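Beta-porphyranase A (Bacteroides plebeius, PDB 4AW7) cleaves the sulfated red-seaweed polysaccharide porphyran at the (1->4) linkages between beta-D-galactopyranose and alpha-L-galactopyranose-6-sulfate, releasing mostly a disaccharide. Local coordinates at residues 31-36 and 471-476; 516-521 and 570-575; 141-146 and 188-193; 417-422 and 459-464; 379-384 and 533-538. All blocks are in the same frame, centred on the assembly; numbering follows the deposited sequence. Where two conformers were deposited one is given.

Contact 1 of 5, residues 31-36 and 471-476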
# COMPACT_ATOMS: atom_id res chain seq x y z
N PHE A 31 -18.24 5.62 -3.95
CA PHE A 31 -17.33 6.45 -3.20
C PHE A 31 -16.66 5.65 -2.12
O PHE A 31 -17.30 4.79 -1.48
CB PHE A 31 -18.09 7.61 -2.49
CG PHE A 31 -18.58 8.69 -3.41
CD1 PHE A 31 -19.74 8.52 -4.13
CD2 PHE A 31 -17.87 9.86 -3.55
CE1 PHE A 31 -20.16 9.56 -4.98
CE2 PHE A 31 -18.31 10.88 -4.39
CZ PHE A 31 -19.48 10.71 -5.08
N LEU A 32 -15.39 5.94 -1.89
CA LEU A 32 -14.67 5.56 -0.68
C LEU A 32 -14.72 6.78 0.18
O LEU A 32 -14.01 7.76 -0.07
CB LEU A 32 -13.23 5.12 -1.00
CG LEU A 32 -13.07 4.03 -2.05
CD1 LEU A 32 -11.61 3.68 -2.23
CD2 LEU A 32 -13.90 2.81 -1.80
N SER A 33 -15.61 6.78 1.16
CA SER A 33 -15.95 7.98 1.95
C SER A 33 -16.16 9.17 1.03
O SER A 33 -17.13 9.18 0.29
CB SER A 33 -14.96 8.23 3.06
OG SER A 33 -14.79 7.10 3.78
N GLY A 34 -15.30 10.17 1.08
CA GLY A 34 -15.48 11.39 0.27
C GLY A 34 -14.99 11.37 -1.16
O GLY A 34 -15.15 12.38 -1.82
N VAL A 35 -14.41 10.29 -1.66
CA VAL A 35 -13.80 10.31 -2.99
C VAL A 35 -14.30 9.18 -3.85
O VAL A 35 -14.34 8.03 -3.42
CB VAL A 35 -12.26 10.37 -2.92
CG1 VAL A 35 -11.64 9.08 -2.36
CG2 VAL A 35 -11.62 10.73 -4.27
N SER A 36 -14.60 9.49 -5.10
CA SER A 36 -14.93 8.50 -6.13
C SER A 36 -13.85 8.35 -7.20
O SER A 36 -13.50 7.24 -7.60
CB SER A 36 -16.28 8.80 -6.80
OG SER A 36 -16.58 7.90 -7.83
N ILE A 471 -23.28 4.73 -4.13
CA ILE A 471 -23.08 3.87 -2.98
C ILE A 471 -21.79 4.33 -2.32
O ILE A 471 -20.79 4.61 -3.02
CB ILE A 471 -23.07 2.38 -3.37
CG1 ILE A 471 -23.20 1.47 -2.13
CG2 ILE A 471 -21.87 2.00 -4.26
CD1 ILE A 471 -23.41 -0.02 -2.48
N ILE A 472 -21.81 4.53 -1.00
CA ILE A 472 -20.70 5.13 -0.27
C ILE A 472 -20.16 4.10 0.72
O ILE A 472 -20.90 3.63 1.58
CB ILE A 472 -21.08 6.42 0.49
CG1 ILE A 472 -21.68 7.45 -0.51
CG2 ILE A 472 -19.87 6.96 1.23
CD1 ILE A 472 -22.06 8.79 0.12
N ARG A 473 -18.89 3.77 0.57
CA ARG A 473 -18.20 2.85 1.47
C ARG A 473 -17.61 3.61 2.65
O ARG A 473 -16.79 4.51 2.46
CB ARG A 473 -17.09 2.07 0.76
CG ARG A 473 -16.46 0.96 1.59
CD ARG A 473 -15.38 1.38 2.54
NE ARG A 473 -14.09 1.66 1.92
CZ ARG A 473 -13.37 2.76 2.10
NH1 ARG A 473 -13.88 3.85 2.63
NH2 ARG A 473 -12.11 2.78 1.72
N ASN A 474 -18.05 3.29 3.86
CA ASN A 474 -17.45 3.82 5.07
C ASN A 474 -16.93 2.66 5.91
O ASN A 474 -17.48 1.57 5.91
CB ASN A 474 -18.42 4.69 5.85
CG ASN A 474 -18.46 6.11 5.29
OD1 ASN A 474 -19.48 6.52 4.71
ND2 ASN A 474 -17.37 6.84 5.43
N LYS A 475 -15.86 2.93 6.66
CA LYS A 475 -15.30 2.00 7.61
C LYS A 475 -15.50 2.54 9.01
O LYS A 475 -15.33 3.74 9.25
CB LYS A 475 -13.78 1.82 7.36
CG LYS A 475 -13.50 1.11 6.05
CD LYS A 475 -12.00 0.96 5.81
CE LYS A 475 -11.72 0.26 4.54
NZ LYS A 475 -10.28 -0.01 4.39
N TYR A 476 -15.83 1.63 9.92
CA TYR A 476 -16.08 1.97 11.31
C TYR A 476 -15.16 1.10 12.17
O TYR A 476 -15.03 -0.09 11.94
CB TYR A 476 -17.53 1.75 11.68
CG TYR A 476 -18.46 2.57 10.85
CD1 TYR A 476 -18.74 3.88 11.19
CD2 TYR A 476 -19.06 2.06 9.72
CE1 TYR A 476 -19.61 4.65 10.46
CE2 TYR A 476 -19.91 2.86 8.93
CZ TYR A 476 -20.20 4.14 9.33
OH TYR A 476 -21.08 4.94 8.62
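F31 and L32 pair with I472 and R473 as parallel strands, which sets strand 29-32 beside strand 469-484 at one margin of a mixed five-stranded sheet. F31 N donates to I471 O at 2.9 Å, F31 O receives R473 N at 2.8 Å in an almost straight bond (174°), and S33 N reaches R473 O at 2.9 Å. Here the chain swings out of the sheet through a type II' turn, in which L32 N bonds V35 O and L32 O accepts V35 N, so L32's backbone is satisfied locally. R473 bends at chi2 and chi3 (-83° and -76°), folding its guanidinium back beside L32. L32 CB lies over one face, 3.8 Å from R473 NH2, and K475 CE lies over the opposite face. NH2 finds its acceptors beyond the pair, in a salt bridge to D309 and a bond to the carbonyl of E306, while S33 OG bonds D309 too. A leucine in place of R473 would probably strip the D309 carboxylate of its positive mate and the E306 carbonyl of this donor. On the sheet side that carries F31, I472 uses both branches: CG1 sits 4.1 Å from F31 CB, and CG2 3.6 Å from S33 O.

Contact 2 of 5, residues 516-521 and 570-575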
# COMPACT_ATOMS: atom_id res chain seq x y z
N SER A 516 -2.60 -23.77 13.10
CA SER A 516 -3.58 -24.84 13.39
C SER A 516 -4.80 -24.37 14.17
O SER A 516 -5.77 -25.13 14.30
CB SER A 516 -2.91 -26.00 14.16
OG SER A 516 -2.46 -25.56 15.42
N ALA A 517 -4.77 -23.16 14.70
CA ALA A 517 -5.88 -22.67 15.48
C ALA A 517 -7.09 -22.33 14.59
O ALA A 517 -6.95 -22.04 13.39
CB ALA A 517 -5.48 -21.49 16.34
N SER A 518 -8.29 -22.40 15.18
CA SER A 518 -9.50 -22.18 14.40
C SER A 518 -9.54 -20.78 13.75
O SER A 518 -9.25 -19.78 14.41
CB SER A 518 -10.69 -22.33 15.33
OG SER A 518 -11.90 -22.13 14.62
N LYS A 519 -9.98 -20.76 12.50
CA LYS A 519 -10.29 -19.52 11.80
C LYS A 519 -11.81 -19.36 11.59
O LYS A 519 -12.23 -18.53 10.76
CB LYS A 519 -9.60 -19.49 10.45
CG LYS A 519 -8.08 -19.57 10.55
CD LYS A 519 -7.51 -19.72 9.21
CE LYS A 519 -6.01 -19.70 9.18
NZ LYS A 519 -5.34 -20.84 9.84
N LYS A 520 -12.60 -20.10 12.38
CA LYS A 520 -14.07 -20.19 12.24
C LYS A 520 -14.72 -19.94 13.56
O LYS A 520 -15.40 -20.81 14.12
CB LYS A 520 -14.46 -21.58 11.76
CG LYS A 520 -14.09 -21.75 10.35
CD LYS A 520 -15.18 -21.21 9.41
CE LYS A 520 -16.21 -22.28 9.06
NZ LYS A 520 -17.25 -21.84 8.07
N PRO A 521 -14.56 -18.73 14.09
CA PRO A 521 -15.31 -18.40 15.27
C PRO A 521 -16.81 -18.32 14.96
O PRO A 521 -17.20 -18.21 13.79
CB PRO A 521 -14.80 -17.00 15.64
CG PRO A 521 -14.44 -16.39 14.31
CD PRO A 521 -13.86 -17.56 13.53
N THR A 570 -16.65 -15.75 19.13
CA THR A 570 -16.19 -16.79 20.05
C THR A 570 -15.46 -17.87 19.27
O THR A 570 -16.00 -18.47 18.35
CB THR A 570 -17.35 -17.38 20.91
OG1 THR A 570 -18.09 -16.31 21.50
CG2 THR A 570 -16.75 -18.28 22.01
N PHE A 571 -14.21 -18.13 19.67
CA PHE A 571 -13.42 -19.22 19.14
C PHE A 571 -13.54 -20.41 20.09
O PHE A 571 -13.58 -20.22 21.31
CB PHE A 571 -11.94 -18.82 19.00
CG PHE A 571 -11.70 -17.67 18.05
CD1 PHE A 571 -11.91 -16.36 18.45
CD2 PHE A 571 -11.32 -17.94 16.76
CE1 PHE A 571 -11.70 -15.30 17.57
CE2 PHE A 571 -11.09 -16.84 15.85
CZ PHE A 571 -11.30 -15.58 16.28
N SER A 572 -13.48 -21.59 19.52
CA SER A 572 -13.59 -22.82 20.33
C SER A 572 -12.29 -23.21 21.02
O SER A 572 -12.28 -24.06 21.95
CB SER A 572 -14.07 -23.93 19.43
OG SER A 572 -13.18 -24.21 18.40
N ASP A 573 -11.19 -22.60 20.57
CA ASP A 573 -9.85 -22.88 21.08
C ASP A 573 -9.16 -21.62 21.57
O ASP A 573 -9.57 -20.51 21.24
CB ASP A 573 -9.04 -23.65 20.02
CG ASP A 573 -8.93 -22.92 18.68
OD1 ASP A 573 -9.58 -21.88 18.50
OD2 ASP A 573 -8.24 -23.44 17.77
N GLY A 574 -8.09 -21.79 22.33
CA GLY A 574 -7.34 -20.70 22.91
C GLY A 574 -6.08 -20.38 22.14
O GLY A 574 -5.54 -21.23 21.42
N GLY A 575 -5.63 -19.14 22.33
CA GLY A 575 -4.34 -18.70 21.81
C GLY A 575 -4.50 -17.71 20.67
O GLY A 575 -5.51 -17.67 19.99
O HOH W 1 -13.71 -21.40 16.64
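P521 lies flat on the F571 ring in a CH-pi contact, its CB 3.6 Å from the ring centroid and only 9° off the normal. The rest of the proline follows the same face outward, with CD 3.7 Å from F571 CE2, while S518 O comes to the edge of the ring near CD2. This is the tight half. The other half is polar and opens toward solvent at S572 and K520. There D573, with CG between its backbone N and carbonyl carbon (chi1 57°), turns its carboxylate to S518, and OD2 takes S518 N on its syn lone pair at 2.8 Å. S518 OG accepts K520 N in an ST turn, and a water 2.8 Å from OG carries the link across to S572 N. Each loop links a strand of the five-stranded sheet to one of the four-stranded sheet. Strand 503-514 backs them, with M509 touching P521, I511 against F571, and R513 gripping both D573 and S518 O; T570 is backbone-bonded to V522 of strand 522-525.

Contact 3 of 5, residues 141-146 and 188-193. With K (potassium ion), chain F; GAL (beta-D-galactopyranose), chain D; GLA (alpha-D-galactopyranose), chain B.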
# COMPACT_ATOMS: atom_id res chain seq x y z
N PHE A 141 8.24 13.66 3.46
CA PHE A 141 9.55 13.35 4.05
C PHE A 141 9.36 12.17 4.99
O PHE A 141 8.50 12.20 5.86
CB PHE A 141 10.11 14.57 4.78
CG PHE A 141 11.50 14.37 5.36
CD1 PHE A 141 12.47 13.64 4.69
CD2 PHE A 141 11.86 14.96 6.56
CE1 PHE A 141 13.73 13.47 5.21
CE2 PHE A 141 13.16 14.83 7.04
CZ PHE A 141 14.08 14.09 6.38
N GLU A 142 10.20 11.16 4.80
CA GLU A 142 10.14 9.87 5.49
C GLU A 142 11.55 9.69 6.09
O GLU A 142 12.43 9.09 5.47
CB GLU A 142 9.78 8.79 4.49
CG GLU A 142 9.50 7.42 5.05
CD GLU A 142 9.17 6.40 3.96
OE1 GLU A 142 9.80 6.44 2.89
OE2 GLU A 142 8.28 5.55 4.24
N PRO A 143 11.80 10.29 7.28
CA PRO A 143 13.17 10.51 7.75
C PRO A 143 14.21 9.40 7.64
O PRO A 143 15.34 9.68 7.32
CB PRO A 143 12.91 10.92 9.20
CG PRO A 143 11.70 11.78 9.12
CD PRO A 143 10.86 11.18 8.00
N LEU A 144 13.86 8.16 8.02
CA LEU A 144 14.80 7.05 7.95
C LEU A 144 14.17 5.82 7.34
O LEU A 144 13.14 5.35 7.84
CB LEU A 144 15.33 6.71 9.35
CG LEU A 144 16.05 7.78 10.15
CD1 LEU A 144 16.26 7.31 11.59
CD2 LEU A 144 17.43 8.10 9.48
N ASN A 145 14.78 5.29 6.32
CA ASN A 145 14.29 4.08 5.68
C ASN A 145 14.63 2.86 6.51
O ASN A 145 15.78 2.72 6.98
CB ASN A 145 14.95 3.94 4.33
CG ASN A 145 14.43 2.75 3.56
OD1 ASN A 145 13.21 2.61 3.37
ND2 ASN A 145 15.33 1.87 3.11
N GLU A 146 13.67 1.95 6.67
CA GLU A 146 13.83 0.67 7.39
C GLU A 146 14.78 0.76 8.59
O GLU A 146 15.77 0.05 8.70
CB GLU A 146 14.20 -0.43 6.43
CG GLU A 146 13.15 -0.54 5.32
CD GLU A 146 13.32 -1.74 4.47
OE1 GLU A 146 14.37 -2.40 4.55
OE2 GLU A 146 12.38 -2.02 3.69
N MET A 188 4.46 20.17 3.44
CA MET A 188 5.19 18.90 3.56
C MET A 188 4.49 18.02 4.54
O MET A 188 4.11 18.46 5.60
CB MET A 188 6.59 19.14 4.12
CG MET A 188 7.44 19.94 3.22
SD MET A 188 9.14 20.05 3.77
CE MET A 188 9.52 18.29 3.83
N LYS A 189 4.38 16.76 4.20
CA LYS A 189 3.82 15.75 5.08
C LYS A 189 4.93 14.85 5.56
O LYS A 189 5.75 14.40 4.78
CB LYS A 189 2.79 14.92 4.36
CG LYS A 189 1.63 15.67 3.79
CD LYS A 189 0.77 16.35 4.77
CE LYS A 189 -0.08 17.46 4.06
NZ LYS A 189 -0.66 16.97 2.81
N VAL A 190 4.95 14.60 6.87
CA VAL A 190 5.96 13.76 7.48
C VAL A 190 5.36 12.38 7.76
O VAL A 190 4.30 12.29 8.34
CB VAL A 190 6.57 14.41 8.75
CG1 VAL A 190 7.68 13.54 9.28
CG2 VAL A 190 7.08 15.82 8.44
N ILE A 191 6.03 11.33 7.28
CA ILE A 191 5.53 9.97 7.38
C ILE A 191 6.59 9.07 7.99
O ILE A 191 7.79 9.34 7.82
CB ILE A 191 5.03 9.46 6.02
CG1 ILE A 191 6.13 9.53 4.97
CG2 ILE A 191 3.79 10.22 5.57
CD1 ILE A 191 5.84 8.79 3.64
N GLY A 192 6.18 8.01 8.65
CA GLY A 192 7.14 7.05 9.18
C GLY A 192 6.47 5.78 9.58
O GLY A 192 5.24 5.72 9.68
N TYR A 193 7.22 4.72 9.85
CA TYR A 193 8.70 4.66 9.93
C TYR A 193 9.37 3.91 8.80
O TYR A 193 10.49 3.49 8.95
CB TYR A 193 9.13 4.12 11.30
CG TYR A 193 8.72 2.68 11.58
CD1 TYR A 193 9.54 1.61 11.25
CD2 TYR A 193 7.52 2.39 12.21
CE1 TYR A 193 9.16 0.31 11.52
CE2 TYR A 193 7.16 1.10 12.47
CZ TYR A 193 7.96 0.06 12.11
OH TYR A 193 7.59 -1.27 12.39
K K F . 9.15 -3.15 10.91
C1 GAL D . 13.63 -2.57 1.36
C2 GAL D . 14.71 -1.54 1.01
C3 GAL D . 15.02 -1.55 -0.48
C4 GAL D . 15.18 -2.95 -1.01
C5 GAL D . 13.94 -3.79 -0.65
C6 GAL D . 13.95 -5.14 -1.45
O1 GAL D . 13.43 -2.52 2.83
O2 GAL D . 14.31 -0.21 1.48
O3 GAL D . 16.24 -0.93 -0.76
O4 GAL D . 16.37 -3.55 -0.46
O5 GAL D . 13.94 -3.85 0.85
O6 GAL D . 13.21 -4.92 -2.73
C1 GLA B . 13.63 -2.57 1.36
C2 GLA B . 14.71 -1.54 1.01
C3 GLA B . 15.02 -1.55 -0.48
C4 GLA B . 15.18 -2.95 -1.01
C5 GLA B . 13.94 -3.79 -0.65
C6 GLA B . 13.95 -5.14 -1.45
O1 GLA B . 12.34 -2.21 1.10
O2 GLA B . 14.31 -0.21 1.48
O3 GLA B . 16.24 -0.93 -0.76
O4 GLA B . 16.37 -3.55 -0.46
O5 GLA B . 13.94 -3.85 0.85
O6 GLA B . 13.21 -4.92 -2.73
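E142 slants across I191 where strands 136-142 and 189-195 run parallel in the curled parallel sheet of the catalytic domain, consistent with a (beta/alpha)8 barrel; helix 160-179 makes the beta-alpha-beta crossover between them. E142 CB rests on I191 CG1 at 3.8 Å; with CG anti to the backbone N (chi1 -172°), the extended chain passes I191 O and brings CD near I191 CD1. Its carboxylate continues inward to R69, S227 and S271. P143 meets V190 at about a right angle, CD to CG1, while P143 CA covers a face of the F141 ring. M188 bends its CE back to F141 CB at 3.9 Å. The backbones are joined by F141 N to K189 O at 2.9 Å and I191 N to F141 O at 3.0 Å. Y193 OH binds a potassium ion at 2.9 Å together with Y207 OH and the carbonyl of Y197. E146, the inferred proton donor, neighbours H229 and E272, and N145 ND2 donates to O2 of the bound galactose at 2.8 Å, almost straight (170°).

Contact 4 of 5, residues 417-422 and 459-464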
# COMPACT_ATOMS: atom_id res chain seq x y z
N ASP A 417 -25.43 -0.64 -22.92
CA ASP A 417 -24.82 0.66 -23.21
C ASP A 417 -23.32 0.56 -23.53
O ASP A 417 -22.67 1.58 -23.72
CB ASP A 417 -25.00 1.58 -22.00
CG ASP A 417 -26.44 1.66 -21.56
OD1 ASP A 417 -27.26 2.17 -22.36
OD2 ASP A 417 -26.76 1.19 -20.45
N VAL A 418 -22.78 -0.66 -23.55
CA VAL A 418 -21.34 -0.89 -23.65
C VAL A 418 -21.01 -1.48 -25.03
O VAL A 418 -21.77 -2.29 -25.56
CB VAL A 418 -20.90 -1.81 -22.49
CG1 VAL A 418 -19.40 -2.17 -22.59
CG2 VAL A 418 -21.19 -1.08 -21.18
N SER A 419 -19.90 -1.02 -25.59
CA SER A 419 -19.46 -1.45 -26.93
C SER A 419 -17.96 -1.32 -27.07
O SER A 419 -17.30 -0.78 -26.19
CB SER A 419 -20.14 -0.59 -28.01
OG SER A 419 -19.72 0.78 -27.93
N ASN A 420 -17.41 -1.79 -28.19
CA ASN A 420 -15.98 -1.62 -28.49
C ASN A 420 -15.08 -2.09 -27.33
O ASN A 420 -14.21 -1.36 -26.83
CB ASN A 420 -15.68 -0.20 -28.89
CG ASN A 420 -16.45 0.19 -30.11
OD1 ASN A 420 -16.66 -0.64 -31.01
ND2 ASN A 420 -16.94 1.41 -30.13
N VAL A 421 -15.30 -3.31 -26.92
CA VAL A 421 -14.57 -3.91 -25.81
C VAL A 421 -13.19 -4.38 -26.25
O VAL A 421 -13.02 -5.08 -27.26
CB VAL A 421 -15.35 -5.09 -25.20
CG1 VAL A 421 -14.61 -5.69 -24.01
CG2 VAL A 421 -16.78 -4.65 -24.77
N THR A 422 -12.18 -4.00 -25.46
CA THR A 422 -10.81 -4.46 -25.62
C THR A 422 -10.36 -5.12 -24.31
O THR A 422 -10.63 -4.62 -23.21
CB THR A 422 -9.88 -3.33 -26.04
OG1 THR A 422 -10.35 -2.72 -27.26
CG2 THR A 422 -8.48 -3.79 -26.21
N VAL A 459 -11.49 -2.65 -21.36
CA VAL A 459 -11.71 -1.24 -21.70
C VAL A 459 -12.84 -1.23 -22.71
O VAL A 459 -12.83 -1.99 -23.69
CB VAL A 459 -10.45 -0.58 -22.28
CG1 VAL A 459 -10.71 0.93 -22.58
CG2 VAL A 459 -9.27 -0.81 -21.38
N ALA A 460 -13.83 -0.38 -22.48
CA ALA A 460 -14.98 -0.35 -23.39
C ALA A 460 -15.54 1.05 -23.48
O ALA A 460 -15.29 1.89 -22.61
CB ALA A 460 -16.05 -1.30 -22.88
N ASP A 461 -16.32 1.30 -24.53
CA ASP A 461 -17.10 2.52 -24.63
C ASP A 461 -18.40 2.30 -23.95
O ASP A 461 -18.96 1.22 -24.00
CB ASP A 461 -17.39 2.93 -26.09
CG ASP A 461 -16.16 3.28 -26.88
OD1 ASP A 461 -15.14 3.63 -26.30
OD2 ASP A 461 -16.24 3.25 -28.14
N VAL A 462 -18.89 3.34 -23.28
CA VAL A 462 -20.14 3.27 -22.57
C VAL A 462 -20.90 4.55 -22.87
O VAL A 462 -20.34 5.64 -22.82
CB VAL A 462 -19.91 3.05 -21.02
CG1 VAL A 462 -19.04 4.15 -20.39
CG2 VAL A 462 -21.25 2.92 -20.32
N SER A 463 -22.17 4.41 -23.19
CA SER A 463 -22.95 5.55 -23.66
C SER A 463 -23.95 6.09 -22.65
O SER A 463 -24.60 7.12 -22.93
CB SER A 463 -23.69 5.18 -24.94
OG SER A 463 -24.53 4.05 -24.74
N SER A 464 -24.07 5.44 -21.48
CA SER A 464 -25.19 5.67 -20.53
C SER A 464 -25.40 7.14 -20.19
O SER A 464 -24.46 7.87 -19.88
CB SER A 464 -25.01 4.86 -19.25
OG SER A 464 -23.76 5.15 -18.65
O HOH W 2 -11.87 -0.58 -26.16
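D461 and S419 form an antiparallel hydrogen-bonded pair, and the aspartate side chain rises from it over N420. Its CB meets S419 OG and S419 O, both at 3.7 Å. CG, anti to the carbonyl carbon (chi1 -64°), leans toward N420, 4.0 Å from N420 CB. At the tip OD2 takes N420 ND2 at 2.8 Å on its anti side, somewhat out of the carboxylate plane; the bond is straight (174°) and lies in the amide plane, although the two planes stand 87° apart. OD1 makes a salt bridge with R392 of strand 392-399. With an alanine at this point, R392 is likely to lose its counter-charge and the N420 amide the bond that fixes its rotation. On the opposite face V418 CG1 presses tightly on A460 CB at 3.5 Å, and V418 CG2 meets V462 CG2. D417 O closes one end by accepting both N and OG of S463. At the other end T422 and V459 exchange backbone bonds, and a water joins N420 O, V459 O and T422 OG1, which also bonds N440. The register slips by one residue between the S419-D461 and T422-V459 pairs as the chain turns at N420: a beta bulge in the beta-sandwich region.

Contact 5 of 5, residues 379-384 and 533-538. With CA (calcium ion), chain C.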
# COMPACT_ATOMS: atom_id res chain seq x y z
N ASN A 379 -16.05 -14.22 -4.83
CA ASN A 379 -14.88 -14.98 -4.39
C ASN A 379 -13.82 -13.97 -3.93
O ASN A 379 -13.36 -13.16 -4.74
CB ASN A 379 -14.38 -15.81 -5.57
CG ASN A 379 -13.14 -16.67 -5.23
OD1 ASN A 379 -12.48 -16.44 -4.22
ND2 ASN A 379 -12.80 -17.61 -6.13
N PRO A 380 -13.41 -14.02 -2.65
CA PRO A 380 -12.42 -13.05 -2.20
C PRO A 380 -11.07 -13.14 -2.86
O PRO A 380 -10.29 -12.18 -2.81
CB PRO A 380 -12.32 -13.30 -0.69
CG PRO A 380 -12.76 -14.66 -0.53
CD PRO A 380 -13.82 -14.93 -1.56
N ASP A 381 -10.74 -14.25 -3.50
CA ASP A 381 -9.53 -14.33 -4.29
C ASP A 381 -9.60 -13.59 -5.60
O ASP A 381 -8.53 -13.37 -6.19
CB ASP A 381 -9.16 -15.78 -4.56
CG ASP A 381 -8.80 -16.52 -3.32
OD1 ASP A 381 -7.96 -16.00 -2.55
OD2 ASP A 381 -9.26 -17.65 -3.08
N ILE A 382 -10.79 -13.21 -6.06
CA ILE A 382 -10.91 -12.47 -7.31
C ILE A 382 -11.15 -11.01 -6.92
O ILE A 382 -12.22 -10.62 -6.45
CB ILE A 382 -12.04 -13.01 -8.18
CG1 ILE A 382 -11.82 -14.47 -8.51
CG2 ILE A 382 -12.22 -12.15 -9.43
CD1 ILE A 382 -10.52 -14.79 -9.22
N GLN A 383 -10.11 -10.20 -7.08
CA GLN A 383 -10.18 -8.77 -6.76
C GLN A 383 -10.70 -8.04 -7.99
O GLN A 383 -10.30 -8.34 -9.10
CB GLN A 383 -8.78 -8.22 -6.37
CG GLN A 383 -8.02 -9.10 -5.37
CD GLN A 383 -6.82 -8.38 -4.76
OE1 GLN A 383 -6.94 -7.69 -3.74
NE2 GLN A 383 -5.67 -8.46 -5.44
N VAL A 384 -11.60 -7.08 -7.77
CA VAL A 384 -12.28 -6.38 -8.85
C VAL A 384 -12.28 -4.89 -8.63
O VAL A 384 -12.39 -4.41 -7.51
CB VAL A 384 -13.72 -6.89 -9.01
CG1 VAL A 384 -13.71 -8.36 -9.41
CG2 VAL A 384 -14.52 -6.66 -7.72
N PRO A 533 -17.00 -17.22 6.20
CA PRO A 533 -16.46 -17.92 5.03
C PRO A 533 -15.24 -18.81 5.34
O PRO A 533 -14.46 -18.53 6.25
CB PRO A 533 -16.05 -16.78 4.10
CG PRO A 533 -16.78 -15.60 4.57
CD PRO A 533 -16.96 -15.77 6.05
N ASP A 534 -15.08 -19.82 4.52
CA ASP A 534 -13.89 -20.68 4.54
C ASP A 534 -12.70 -20.06 3.86
O ASP A 534 -11.58 -20.39 4.20
CB ASP A 534 -14.19 -22.06 3.91
CG ASP A 534 -15.36 -22.77 4.60
OD1 ASP A 534 -15.33 -22.84 5.82
OD2 ASP A 534 -16.30 -23.24 3.90
N ASN A 535 -12.95 -19.13 2.95
CA ASN A 535 -11.96 -18.53 2.07
C ASN A 535 -11.74 -17.08 2.45
O ASN A 535 -12.60 -16.41 3.02
CB ASN A 535 -12.48 -18.62 0.62
CG ASN A 535 -11.42 -18.33 -0.42
OD1 ASN A 535 -10.22 -18.36 -0.12
ND2 ASN A 535 -11.85 -18.09 -1.65
N TRP A 536 -10.54 -16.60 2.14
CA TRP A 536 -10.10 -15.23 2.33
C TRP A 536 -9.17 -14.85 1.18
O TRP A 536 -8.82 -15.67 0.36
CB TRP A 536 -9.42 -15.01 3.69
CG TRP A 536 -8.32 -15.95 3.94
CD1 TRP A 536 -7.03 -15.87 3.47
CD2 TRP A 536 -8.38 -17.16 4.71
NE1 TRP A 536 -6.30 -16.94 3.90
CE2 TRP A 536 -7.10 -17.76 4.64
CE3 TRP A 536 -9.40 -17.82 5.39
CZ2 TRP A 536 -6.82 -18.97 5.27
CZ3 TRP A 536 -9.10 -19.02 6.04
CH2 TRP A 536 -7.81 -19.57 5.97
N LYS A 537 -8.78 -13.58 1.13
CA LYS A 537 -7.95 -13.09 0.04
C LYS A 537 -6.58 -13.78 0.04
O LYS A 537 -5.80 -13.68 1.02
CB LYS A 537 -7.75 -11.59 0.16
CG LYS A 537 -9.03 -10.78 -0.01
CD LYS A 537 -8.78 -9.35 0.46
CE LYS A 537 -10.03 -8.49 0.66
NZ LYS A 537 -10.58 -8.09 -0.64
N GLY A 538 -6.24 -14.40 -1.06
CA GLY A 538 -4.94 -15.02 -1.19
C GLY A 538 -4.83 -16.31 -0.42
O GLY A 538 -5.80 -17.00 -0.14
CA CA C . -8.00 -17.71 -0.80
O HOH W 3 -10.76 -9.64 -2.93
O HOH W 4 -9.28 -6.24 -3.26
O HOH W 5 -7.79 -18.44 1.49
O HOH W 6 -6.38 -18.75 -2.32
O HOH W 7 -8.23 -20.22 -0.71
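D381 OD1 is gripped twice: it binds the calcium ion, and it accepts G538 N at 2.8 Å nearly along its C-O axis. The other oxygen, OD2, also binds calcium, 2.6 Å away, and receives N535 ND2 at 3.0 Å from above the carboxylate plane (56° out of it). N535 thus works with both ends of its amide, since OD1 is itself a calcium ligand at 2.4 Å. W536 O and G538 O add two backbone ligands, and three waters complete eight. In the second shell, N379 OD1 accepts D381 N, an Asx turn. P380 packs against the other segment, with CG beside the N535 amide and its carbonyl O 3.4 Å from K537 CG. K537 curls its NZ back to a water that donates to P380 O at 2.6 Å. The W536 ring meets F547 edge-to-face. The whole is an eight-coordinate calcium site with a bidentate aspartate, joining the turn before strand 382-389 to the loop between strands 528-530 and 546-555.

Contact 3 is the buried one, in the catalytic parallel sheet, and alone reaches the sugar; contacts 1, 2, 4 and 5 are partly buried and belong to the beta-rich part of the chain. Contacts 1 and 4 are both strand pairings, parallel in one and antiparallel in the other, and their strands 469-484 and 454-462 follow one another in sequence. Contacts 2 and 5 join loops, one by a proline on a ring, the other by calcium. These two touch directly: K520 forms a salt bridge with D534, and K519 packs on W536. Both 379-384 and the strands of contact 4 reach one large mixed sheet. Contact 4 lies farthest from contact 2, with centres 47 Å apart.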